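Local coordinates for penicillin-binding protein 2B (Streptococcus pneumoniae, PDB 2WAD), which probably cross-links the peptide stems of neighbouring glycan strands in the cell wall as a penicillin-binding transpeptidase of the elongation machinery, at residues K477-F482 / L502-Y507; Y485-A490 / D521-M526. All coordinates share one frame; numbering follows the deposited sequence.

Interaction 1 of 2, residues K477-F482 / L502-Y507; sequences KLRSTF and LVPKEY. Unlike the reference sequence in segment 502-507: Leu502 (reference Phe).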
ATOM      1  N   LYS A 477     -13.565  16.830 -19.875  1.00 37.71           N
ATOM      2  CA  LYS A 477     -14.824  16.115 -19.694  1.00 38.71           C
ATOM      3  C   LYS A 477     -14.649  14.599 -19.797  1.00 39.57           C
ATOM      4  O   LYS A 477     -15.297  13.852 -19.060  1.00 39.02           O
ATOM      5  CB  LYS A 477     -15.854  16.577 -20.715  1.00 39.79           C
ATOM      6  CG  LYS A 477     -16.459  17.945 -20.450  1.00 43.90           C
ATOM      7  CD  LYS A 477     -17.328  18.372 -21.632  1.00 43.66           C
ATOM      8  CE  LYS A 477     -17.826  19.809 -21.456  1.00 54.35           C
ATOM      9  NZ  LYS A 477     -18.992  20.118 -22.338  1.00 52.44           N
ATOM     10  N   LEU A 478     -13.807  14.168 -20.740  1.00 37.99           N
ATOM     11  CA  LEU A 478     -13.459  12.762 -20.903  1.00 35.98           C
ATOM     12  C   LEU A 478     -12.782  12.243 -19.641  1.00 36.13           C
ATOM     13  O   LEU A 478     -13.225  11.231 -19.087  1.00 34.67           O
ATOM     14  CB  LEU A 478     -12.544  12.559 -22.136  1.00 35.56           C
ATOM     15  CG  LEU A 478     -12.172  11.107 -22.491  1.00 34.77           C
ATOM     16  CD1 LEU A 478     -13.391  10.313 -23.044  1.00 33.37           C
ATOM     17  CD2 LEU A 478     -11.010  11.032 -23.486  1.00 34.51           C
ATOM     18  N   ARG A 479     -11.722  12.931 -19.195  1.00 34.22           N
ATOM     19  CA  ARG A 479     -10.956  12.507 -18.026  1.00 31.58           C
ATOM     20  C   ARG A 479     -11.776  12.562 -16.738  1.00 35.82           C
ATOM     21  O   ARG A 479     -11.541  11.813 -15.766  1.00 34.48           O
ATOM     22  CB  ARG A 479      -9.664  13.312 -17.864  1.00 34.98           C
ATOM     23  CG  ARG A 479      -8.583  13.096 -18.929  1.00 31.36           C
ATOM     24  CD  ARG A 479      -7.344  13.949 -18.633  1.00 29.35           C
ATOM     25  NE  ARG A 479      -6.134  13.406 -19.256  1.00 34.51           N
ATOM     26  CZ  ARG A 479      -5.054  14.108 -19.581  1.00 37.16           C
ATOM     27  NH1 ARG A 479      -5.003  15.420 -19.337  1.00 32.55           N
ATOM     28  NH2 ARG A 479      -4.011  13.502 -20.139  1.00 31.74           N
ATOM     29  N   SER A 480     -12.778  13.429 -16.739  1.00 35.27           N
ATOM     30  CA  SER A 480     -13.681  13.490 -15.592  1.00 35.40           C
ATOM     31  C   SER A 480     -14.565  12.258 -15.503  1.00 35.30           C
ATOM     32  O   SER A 480     -14.715  11.657 -14.425  1.00 34.94           O
ATOM     33  CB  SER A 480     -14.475  14.811 -15.576  1.00 35.76           C
ATOM     34  OG  SER A 480     -15.658  14.705 -14.803  1.00 37.66           O
ATOM     35  N   THR A 481     -15.178  11.879 -16.619  1.00 34.32           N
ATOM     36  CA  THR A 481     -15.847  10.573 -16.645  1.00 32.34           C
ATOM     37  C   THR A 481     -14.928   9.410 -16.275  1.00 32.08           C
ATOM     38  O   THR A 481     -15.286   8.580 -15.453  1.00 34.77           O
ATOM     39  CB  THR A 481     -16.472  10.271 -18.017  1.00 32.16           C
ATOM     40  OG1 THR A 481     -17.228  11.414 -18.439  1.00 34.41           O
ATOM     41  CG2 THR A 481     -17.384   9.045 -17.907  1.00 33.70           C
ATOM     42  N   PHE A 482     -13.768   9.297 -16.922  1.00 34.41           N
ATOM     43  CA  PHE A 482     -12.775   8.289 -16.532  1.00 33.41           C
ATOM     44  C   PHE A 482     -12.530   8.253 -15.011  1.00 35.09           C
ATOM     45  O   PHE A 482     -12.603   7.182 -14.396  1.00 34.23           O
ATOM     46  CB  PHE A 482     -11.461   8.543 -17.282  1.00 35.29           C
ATOM     47  CG  PHE A 482     -11.506   8.197 -18.763  1.00 33.76           C
ATOM     48  CD1 PHE A 482     -12.500   7.387 -19.287  1.00 39.00           C
ATOM     49  CD2 PHE A 482     -10.537   8.669 -19.629  1.00 34.31           C
ATOM     50  CE1 PHE A 482     -12.538   7.069 -20.644  1.00 43.36           C
ATOM     51  CE2 PHE A 482     -10.545   8.321 -20.984  1.00 42.59           C
ATOM     52  CZ  PHE A 482     -11.559   7.531 -21.507  1.00 37.37           C
ATOM     53  N   LEU A 502      -0.453   7.842 -14.962  1.00 39.37           N
ATOM     54  CA  LEU A 502       0.354   8.816 -15.691  1.00 39.93           C
ATOM     55  C   LEU A 502      -0.626   9.549 -16.593  1.00 41.15           C
ATOM     56  O   LEU A 502      -1.102   8.951 -17.564  1.00 38.42           O
ATOM     57  CB  LEU A 502       1.438   8.133 -16.543  1.00 39.61           C
ATOM     58  CG  LEU A 502       2.663   8.949 -16.974  1.00 43.79           C
ATOM     59  CD1 LEU A 502       3.774   8.061 -17.532  1.00 43.43           C
ATOM     60  CD2 LEU A 502       2.327  10.023 -18.000  1.00 48.16           C
ATOM     61  N   VAL A 503      -0.878  10.828 -16.285  1.00 40.38           N
ATOM     62  CA  VAL A 503      -1.941  11.610 -16.911  1.00 38.68           C
ATOM     63  C   VAL A 503      -1.332  12.942 -17.341  1.00 40.31           C
ATOM     64  O   VAL A 503      -1.266  13.894 -16.560  1.00 41.36           O
ATOM     65  CB  VAL A 503      -3.090  11.892 -15.900  1.00 41.51           C
ATOM     66  CG1 VAL A 503      -4.254  12.652 -16.586  1.00 34.43           C
ATOM     67  CG2 VAL A 503      -3.566  10.595 -15.220  1.00 35.34           C
ATOM     68  N   PRO A 504      -0.880  13.014 -18.593  1.00 39.36           N
ATOM     69  CA  PRO A 504      -0.128  14.171 -19.048  1.00 39.38           C
ATOM     70  C   PRO A 504      -0.965  15.448 -19.127  1.00 42.95           C
ATOM     71  O   PRO A 504      -2.049  15.467 -19.730  1.00 41.90           O
ATOM     72  CB  PRO A 504       0.421  13.737 -20.406  1.00 39.32           C
ATOM     73  CG  PRO A 504       0.288  12.178 -20.422  1.00 35.63           C
ATOM     74  CD  PRO A 504      -0.916  11.922 -19.585  1.00 39.47           C
ATOM     75  N   LYS A 505      -0.468  16.481 -18.446  1.00 43.69           N
ATOM     76  CA  LYS A 505      -1.147  17.772 -18.381  1.00 44.84           C
ATOM     77  C   LYS A 505      -0.974  18.565 -19.667  1.00 42.68           C
ATOM     78  O   LYS A 505      -1.731  19.492 -19.946  1.00 44.58           O
ATOM     79  CB  LYS A 505      -0.659  18.576 -17.173  1.00 43.03           C
ATOM     80  CG  LYS A 505      -1.225  18.043 -15.885  1.00 42.77           C
ATOM     81  CD  LYS A 505      -0.718  18.787 -14.672  1.00 47.16           C
ATOM     82  CE  LYS A 505      -1.233  18.126 -13.402  1.00 48.05           C
ATOM     83  NZ  LYS A 505      -0.605  16.780 -13.154  1.00 45.77           N
ATOM     84  N   GLU A 506       0.035  18.192 -20.439  1.00 42.52           N
ATOM     85  CA  GLU A 506       0.280  18.769 -21.751  1.00 44.31           C
ATOM     86  C   GLU A 506      -0.138  17.712 -22.776  1.00 44.28           C
ATOM     87  O   GLU A 506       0.273  16.549 -22.653  1.00 42.01           O
ATOM     88  CB  GLU A 506       1.790  19.028 -21.888  1.00 45.77           C
ATOM     89  CG  GLU A 506       2.246  19.672 -23.206  1.00 54.80           C
ATOM     90  CD  GLU A 506       3.764  19.792 -23.317  1.00 70.98           C
ATOM     91  OE1 GLU A 506       4.482  19.000 -22.657  1.00 81.20           O
ATOM     92  OE2 GLU A 506       4.255  20.676 -24.059  1.00 71.70           O
ATOM     93  N   TYR A 507      -0.908  18.098 -23.793  1.00 43.20           N
ATOM     94  CA  TYR A 507      -1.404  17.128 -24.777  1.00 44.55           C
ATOM     95  C   TYR A 507      -1.977  17.853 -25.983  1.00 45.50           C
ATOM     96  O   TYR A 507      -2.369  19.008 -25.866  1.00 44.91           O
ATOM     97  CB  TYR A 507      -2.515  16.251 -24.172  1.00 44.63           C
ATOM     98  CG  TYR A 507      -3.595  17.107 -23.566  1.00 46.51           C
ATOM     99  CD1 TYR A 507      -3.519  17.533 -22.238  1.00 45.19           C
ATOM    100  CD2 TYR A 507      -4.666  17.542 -24.337  1.00 44.24           C
ATOM    101  CE1 TYR A 507      -4.498  18.357 -21.695  1.00 40.52           C
ATOM    102  CE2 TYR A 507      -5.641  18.364 -23.805  1.00 38.99           C
ATOM    103  CZ  TYR A 507      -5.537  18.784 -22.493  1.00 44.54           C
ATOM    104  OH  TYR A 507      -6.511  19.611 -21.979  1.00 44.32           O
TER
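Arg479, reaching out from helix 471-484, meets the loop 502-507 with the end of its guanidinium group and contributes most of the surface buried here. NH1 and NH2 both donate to one acceptor, the backbone carbonyl O of Pro504, at 3.0 Å from NH1 and 2.8 Å from NH2. Neither bond is straight: the N-H...O angles are 134° and 142°, as expected when two nitrogens share one oxygen. Both donors approach from the same face of the carbonyl, NH1 standing well above its plane and NH2 less tilted.

The backbones stay apart, the nearest CA atoms being those of Arg479 and Val503 at 9.1 Å, and the chain extended from CG to NE brings the guanidinium to the loop. Val503, arriving from the opposite direction, lays CG1 over one face of the guanidinium, 3.4 Å from NE of Arg479. Tyr507 contributes less, with CE1 at 3.8 Å from NH1 of Arg479; the ring and guanidinium planes are nearly perpendicular, at 79°.

This is a helix-to-loop tie at the surface of the transpeptidase domain, away from the probable active-site serine, Ser386. The loop leads into helix 509-515, whose Asn515 touches Arg479, while Leu478, Thr481 and Phe482 of helix 471-484 pack on helix 389-398.

Interaction 2 of 2, residues Y485-A490 / D521-M526; sequences YGLGSA and DNYTPM. Unlike the reference sequence in segment 485-490: Ser489 (reference Thr).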
ATOM      1  N   TYR A 485     -14.771   6.412 -12.611  1.00 34.70           N
ATOM      2  CA  TYR A 485     -14.649   4.960 -12.577  1.00 31.13           C
ATOM      3  C   TYR A 485     -13.341   4.585 -11.931  1.00 34.36           C
ATOM      4  O   TYR A 485     -12.993   3.386 -11.809  1.00 31.88           O
ATOM      5  CB  TYR A 485     -14.703   4.372 -13.972  1.00 32.70           C
ATOM      6  CG  TYR A 485     -16.078   4.261 -14.587  1.00 33.29           C
ATOM      7  CD1 TYR A 485     -16.894   3.172 -14.334  1.00 30.71           C
ATOM      8  CD2 TYR A 485     -16.505   5.190 -15.538  1.00 36.64           C
ATOM      9  CE1 TYR A 485     -18.164   3.065 -14.950  1.00 33.82           C
ATOM     10  CE2 TYR A 485     -17.733   5.074 -16.167  1.00 30.09           C
ATOM     11  CZ  TYR A 485     -18.565   4.010 -15.879  1.00 37.78           C
ATOM     12  OH  TYR A 485     -19.808   3.917 -16.504  1.00 32.97           O
ATOM     13  N   GLY A 486     -12.621   5.620 -11.503  1.00 31.62           N
ATOM     14  CA  GLY A 486     -11.325   5.438 -10.856  1.00 29.49           C
ATOM     15  C   GLY A 486     -10.167   5.379 -11.830  1.00 29.80           C
ATOM     16  O   GLY A 486      -9.025   5.068 -11.474  1.00 29.73           O
ATOM     17  N   LEU A 487     -10.445   5.656 -13.091  1.00 31.14           N
ATOM     18  CA  LEU A 487      -9.382   5.666 -14.096  1.00 30.33           C
ATOM     19  C   LEU A 487      -8.723   7.060 -14.116  1.00 31.90           C
ATOM     20  O   LEU A 487      -9.265   7.993 -14.701  1.00 32.43           O
ATOM     21  CB  LEU A 487      -9.988   5.331 -15.469  1.00 29.20           C
ATOM     22  CG  LEU A 487     -10.735   3.983 -15.560  1.00 30.83           C
ATOM     23  CD1 LEU A 487     -11.443   3.792 -16.875  1.00 27.92           C
ATOM     24  CD2 LEU A 487      -9.747   2.832 -15.323  1.00 29.95           C
ATOM     25  N   GLY A 488      -7.565   7.213 -13.483  1.00 33.70           N
ATOM     26  CA  GLY A 488      -6.889   8.515 -13.405  1.00 33.02           C
ATOM     27  C   GLY A 488      -7.181   9.261 -12.110  1.00 35.37           C
ATOM     28  O   GLY A 488      -6.730  10.379 -11.936  1.00 34.04           O
ATOM     29  N   SER A 489      -7.902   8.644 -11.174  1.00 35.55           N
ATOM     30  CA  SER A 489      -8.157   9.284  -9.884  1.00 38.98           C
ATOM     31  C   SER A 489      -7.765   8.318  -8.779  1.00 37.94           C
ATOM     32  O   SER A 489      -7.654   7.118  -9.041  1.00 37.08           O
ATOM     33  CB  SER A 489      -9.643   9.665  -9.730  1.00 37.30           C
ATOM     34  OG  SER A 489     -10.477   8.542  -9.961  1.00 40.04           O
ATOM     35  N   ALA A 490      -7.558   8.849  -7.574  1.00 35.50           N
ATOM     36  CA  ALA A 490      -7.384   8.041  -6.360  1.00 35.55           C
ATOM     37  C   ALA A 490      -8.469   6.992  -6.222  1.00 36.13           C
ATOM     38  O   ALA A 490      -9.654   7.309  -6.361  1.00 36.32           O
ATOM     39  CB  ALA A 490      -7.379   8.936  -5.099  1.00 35.39           C
ATOM     40  N   ASP A 521      -3.583   8.041 -21.526  1.00 33.40           N
ATOM     41  CA  ASP A 521      -3.298   8.009 -20.086  1.00 33.24           C
ATOM     42  C   ASP A 521      -3.007   6.550 -19.683  1.00 35.87           C
ATOM     43  O   ASP A 521      -3.666   5.647 -20.215  1.00 36.55           O
ATOM     44  CB  ASP A 521      -4.510   8.531 -19.302  1.00 33.08           C
ATOM     45  CG  ASP A 521      -4.753  10.013 -19.510  1.00 35.97           C
ATOM     46  OD1 ASP A 521      -3.855  10.684 -20.044  1.00 31.55           O
ATOM     47  OD2 ASP A 521      -5.834  10.522 -19.152  1.00 35.99           O
ATOM     48  N   ASN A 522      -2.057   6.336 -18.765  1.00 33.78           N
ATOM     49  CA  ASN A 522      -1.724   5.049 -18.131  1.00 34.28           C
ATOM     50  C   ASN A 522      -2.340   4.910 -16.726  1.00 37.19           C
ATOM     51  O   ASN A 522      -2.302   5.860 -15.939  1.00 38.03           O
ATOM     52  CB  ASN A 522      -0.201   4.912 -17.909  1.00 32.06           C
ATOM     53  CG  ASN A 522       0.608   4.731 -19.206  1.00 36.69           C
ATOM     54  OD1 ASN A 522       1.534   3.912 -19.267  1.00 41.81           O
ATOM     55  ND2 ASN A 522       0.282   5.504 -20.237  1.00 38.24           N
ATOM     56  N   TYR A 523      -2.838   3.717 -16.394  1.00 34.42           N
ATOM     57  CA  TYR A 523      -3.525   3.453 -15.143  1.00 34.25           C
ATOM     58  C   TYR A 523      -2.904   2.251 -14.426  1.00 35.83           C
ATOM     59  O   TYR A 523      -2.234   1.423 -15.064  1.00 35.53           O
ATOM     60  CB  TYR A 523      -4.995   3.147 -15.447  1.00 33.75           C
ATOM     61  CG  TYR A 523      -5.728   4.217 -16.234  1.00 31.60           C
ATOM     62  CD1 TYR A 523      -5.651   5.579 -15.884  1.00 38.27           C
ATOM     63  CD2 TYR A 523      -6.476   3.880 -17.336  1.00 32.69           C
ATOM     64  CE1 TYR A 523      -6.333   6.556 -16.598  1.00 30.50           C
ATOM     65  CE2 TYR A 523      -7.136   4.842 -18.072  1.00 31.10           C
ATOM     66  CZ  TYR A 523      -7.093   6.166 -17.684  1.00 30.76           C
ATOM     67  OH  TYR A 523      -7.782   7.084 -18.453  1.00 33.78           O
ATOM     68  N   THR A 524      -3.115   2.159 -13.114  1.00 32.82           N
ATOM     69  CA  THR A 524      -2.653   1.005 -12.337  1.00 32.81           C
ATOM     70  C   THR A 524      -3.664  -0.157 -12.426  1.00 32.70           C
ATOM     71  O   THR A 524      -4.817   0.032 -12.777  1.00 30.87           O
ATOM     72  CB  THR A 524      -2.545   1.332 -10.845  1.00 32.32           C
ATOM     73  OG1 THR A 524      -3.865   1.512 -10.330  1.00 35.99           O
ATOM     74  CG2 THR A 524      -1.720   2.593 -10.581  1.00 36.02           C
ATOM     75  N   PRO A 525      -3.231  -1.380 -12.091  1.00 32.01           N
ATOM     76  CA  PRO A 525      -4.166  -2.506 -12.136  1.00 28.88           C
ATOM     77  C   PRO A 525      -5.295  -2.344 -11.107  1.00 30.79           C
ATOM     78  O   PRO A 525      -6.407  -2.788 -11.371  1.00 31.84           O
ATOM     79  CB  PRO A 525      -3.268  -3.731 -11.861  1.00 28.94           C
ATOM     80  CG  PRO A 525      -1.884  -3.308 -12.323  1.00 28.95           C
ATOM     81  CD  PRO A 525      -1.812  -1.797 -12.075  1.00 32.36           C
ATOM     82  N   MET A 526      -5.038  -1.716  -9.953  1.00 30.38           N
ATOM     83  CA  MET A 526      -6.081  -1.467  -8.968  1.00 28.68           C
ATOM     84  C   MET A 526      -7.161  -0.538  -9.526  1.00 29.85           C
ATOM     85  O   MET A 526      -8.360  -0.793  -9.341  1.00 32.38           O
ATOM     86  CB  MET A 526      -5.473  -0.959  -7.645  1.00 31.80           C
ATOM     87  CG  MET A 526      -6.451  -0.715  -6.506  1.00 29.56           C
ATOM     88  SD  MET A 526      -7.187  -2.264  -5.900  1.00 34.16           S
ATOM     89  CE  MET A 526      -5.715  -3.100  -5.325  1.00 31.92           C
TER
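Gly488 and Tyr523 mark the closest backbone approach, with CA atoms 6.3 Å apart, where the chain leaving helix 471-484 passes the loop that enters helix 525-536. A Schellman motif ends the first helix, with Gly486 at positive phi (88°), and Thr524 is the N-cap of the second, so the contact joins a helix exit to a helix entrance within the transpeptidase domain.

Its chemistry is a CH-pi interaction: Leu487 CB sits over one face of the Tyr523 ring, 3.9 Å from the centroid and 16° off the normal. Tyr523 CG lies anti to its carbonyl carbon, beside its backbone N (chi1 -56°), which turns the ring toward 485-490. The offset is toward the rim, bringing CB to 3.7 Å from CZ of Tyr523. Farther along the leucine, CD2 lies 4.0 Å from CD2 of Tyr523. Asp521 O, of the ring's own segment, stands more loosely on the opposite side, offset toward the rim.

Leu487 also packs on Leu528 and Tyr531 of helix 525-536, and Phe482 touches both Leu487 and Tyr523. The side chain of Tyr523 is about 11 Å from that of Ser386, the inferred acyl-ester serine. Backbone follows side chain against the ring: Gly488, also at positive phi, approaches obliquely, its N 3.4 Å from CE1 of Tyr523.

Overall arrangement
Interactions 1 and 2 lie in the same transpeptidase domain with centres 11 Å apart, and their segments alternate along the chain. Interaction 1 is a surface contact dominated by a charged group donating to a backbone carbonyl; interaction 2 is buried and rests on an aliphatic carbon over an aromatic face. Helix 471-484 connects them: it supplies Arg479 to the first, and the loop leaving it supplies 485-490 to the second. Direct contacts couple them: Arg479 NH2 forms a salt bridge with Asp521 OD1 at 2.8 Å, giving that nitrogen a second acceptor, and Phe482 CD2 packs 3.4 Å from Tyr523 OH. Leu502 N and Asn522 O probably hydrogen-bond, linking the two later loops.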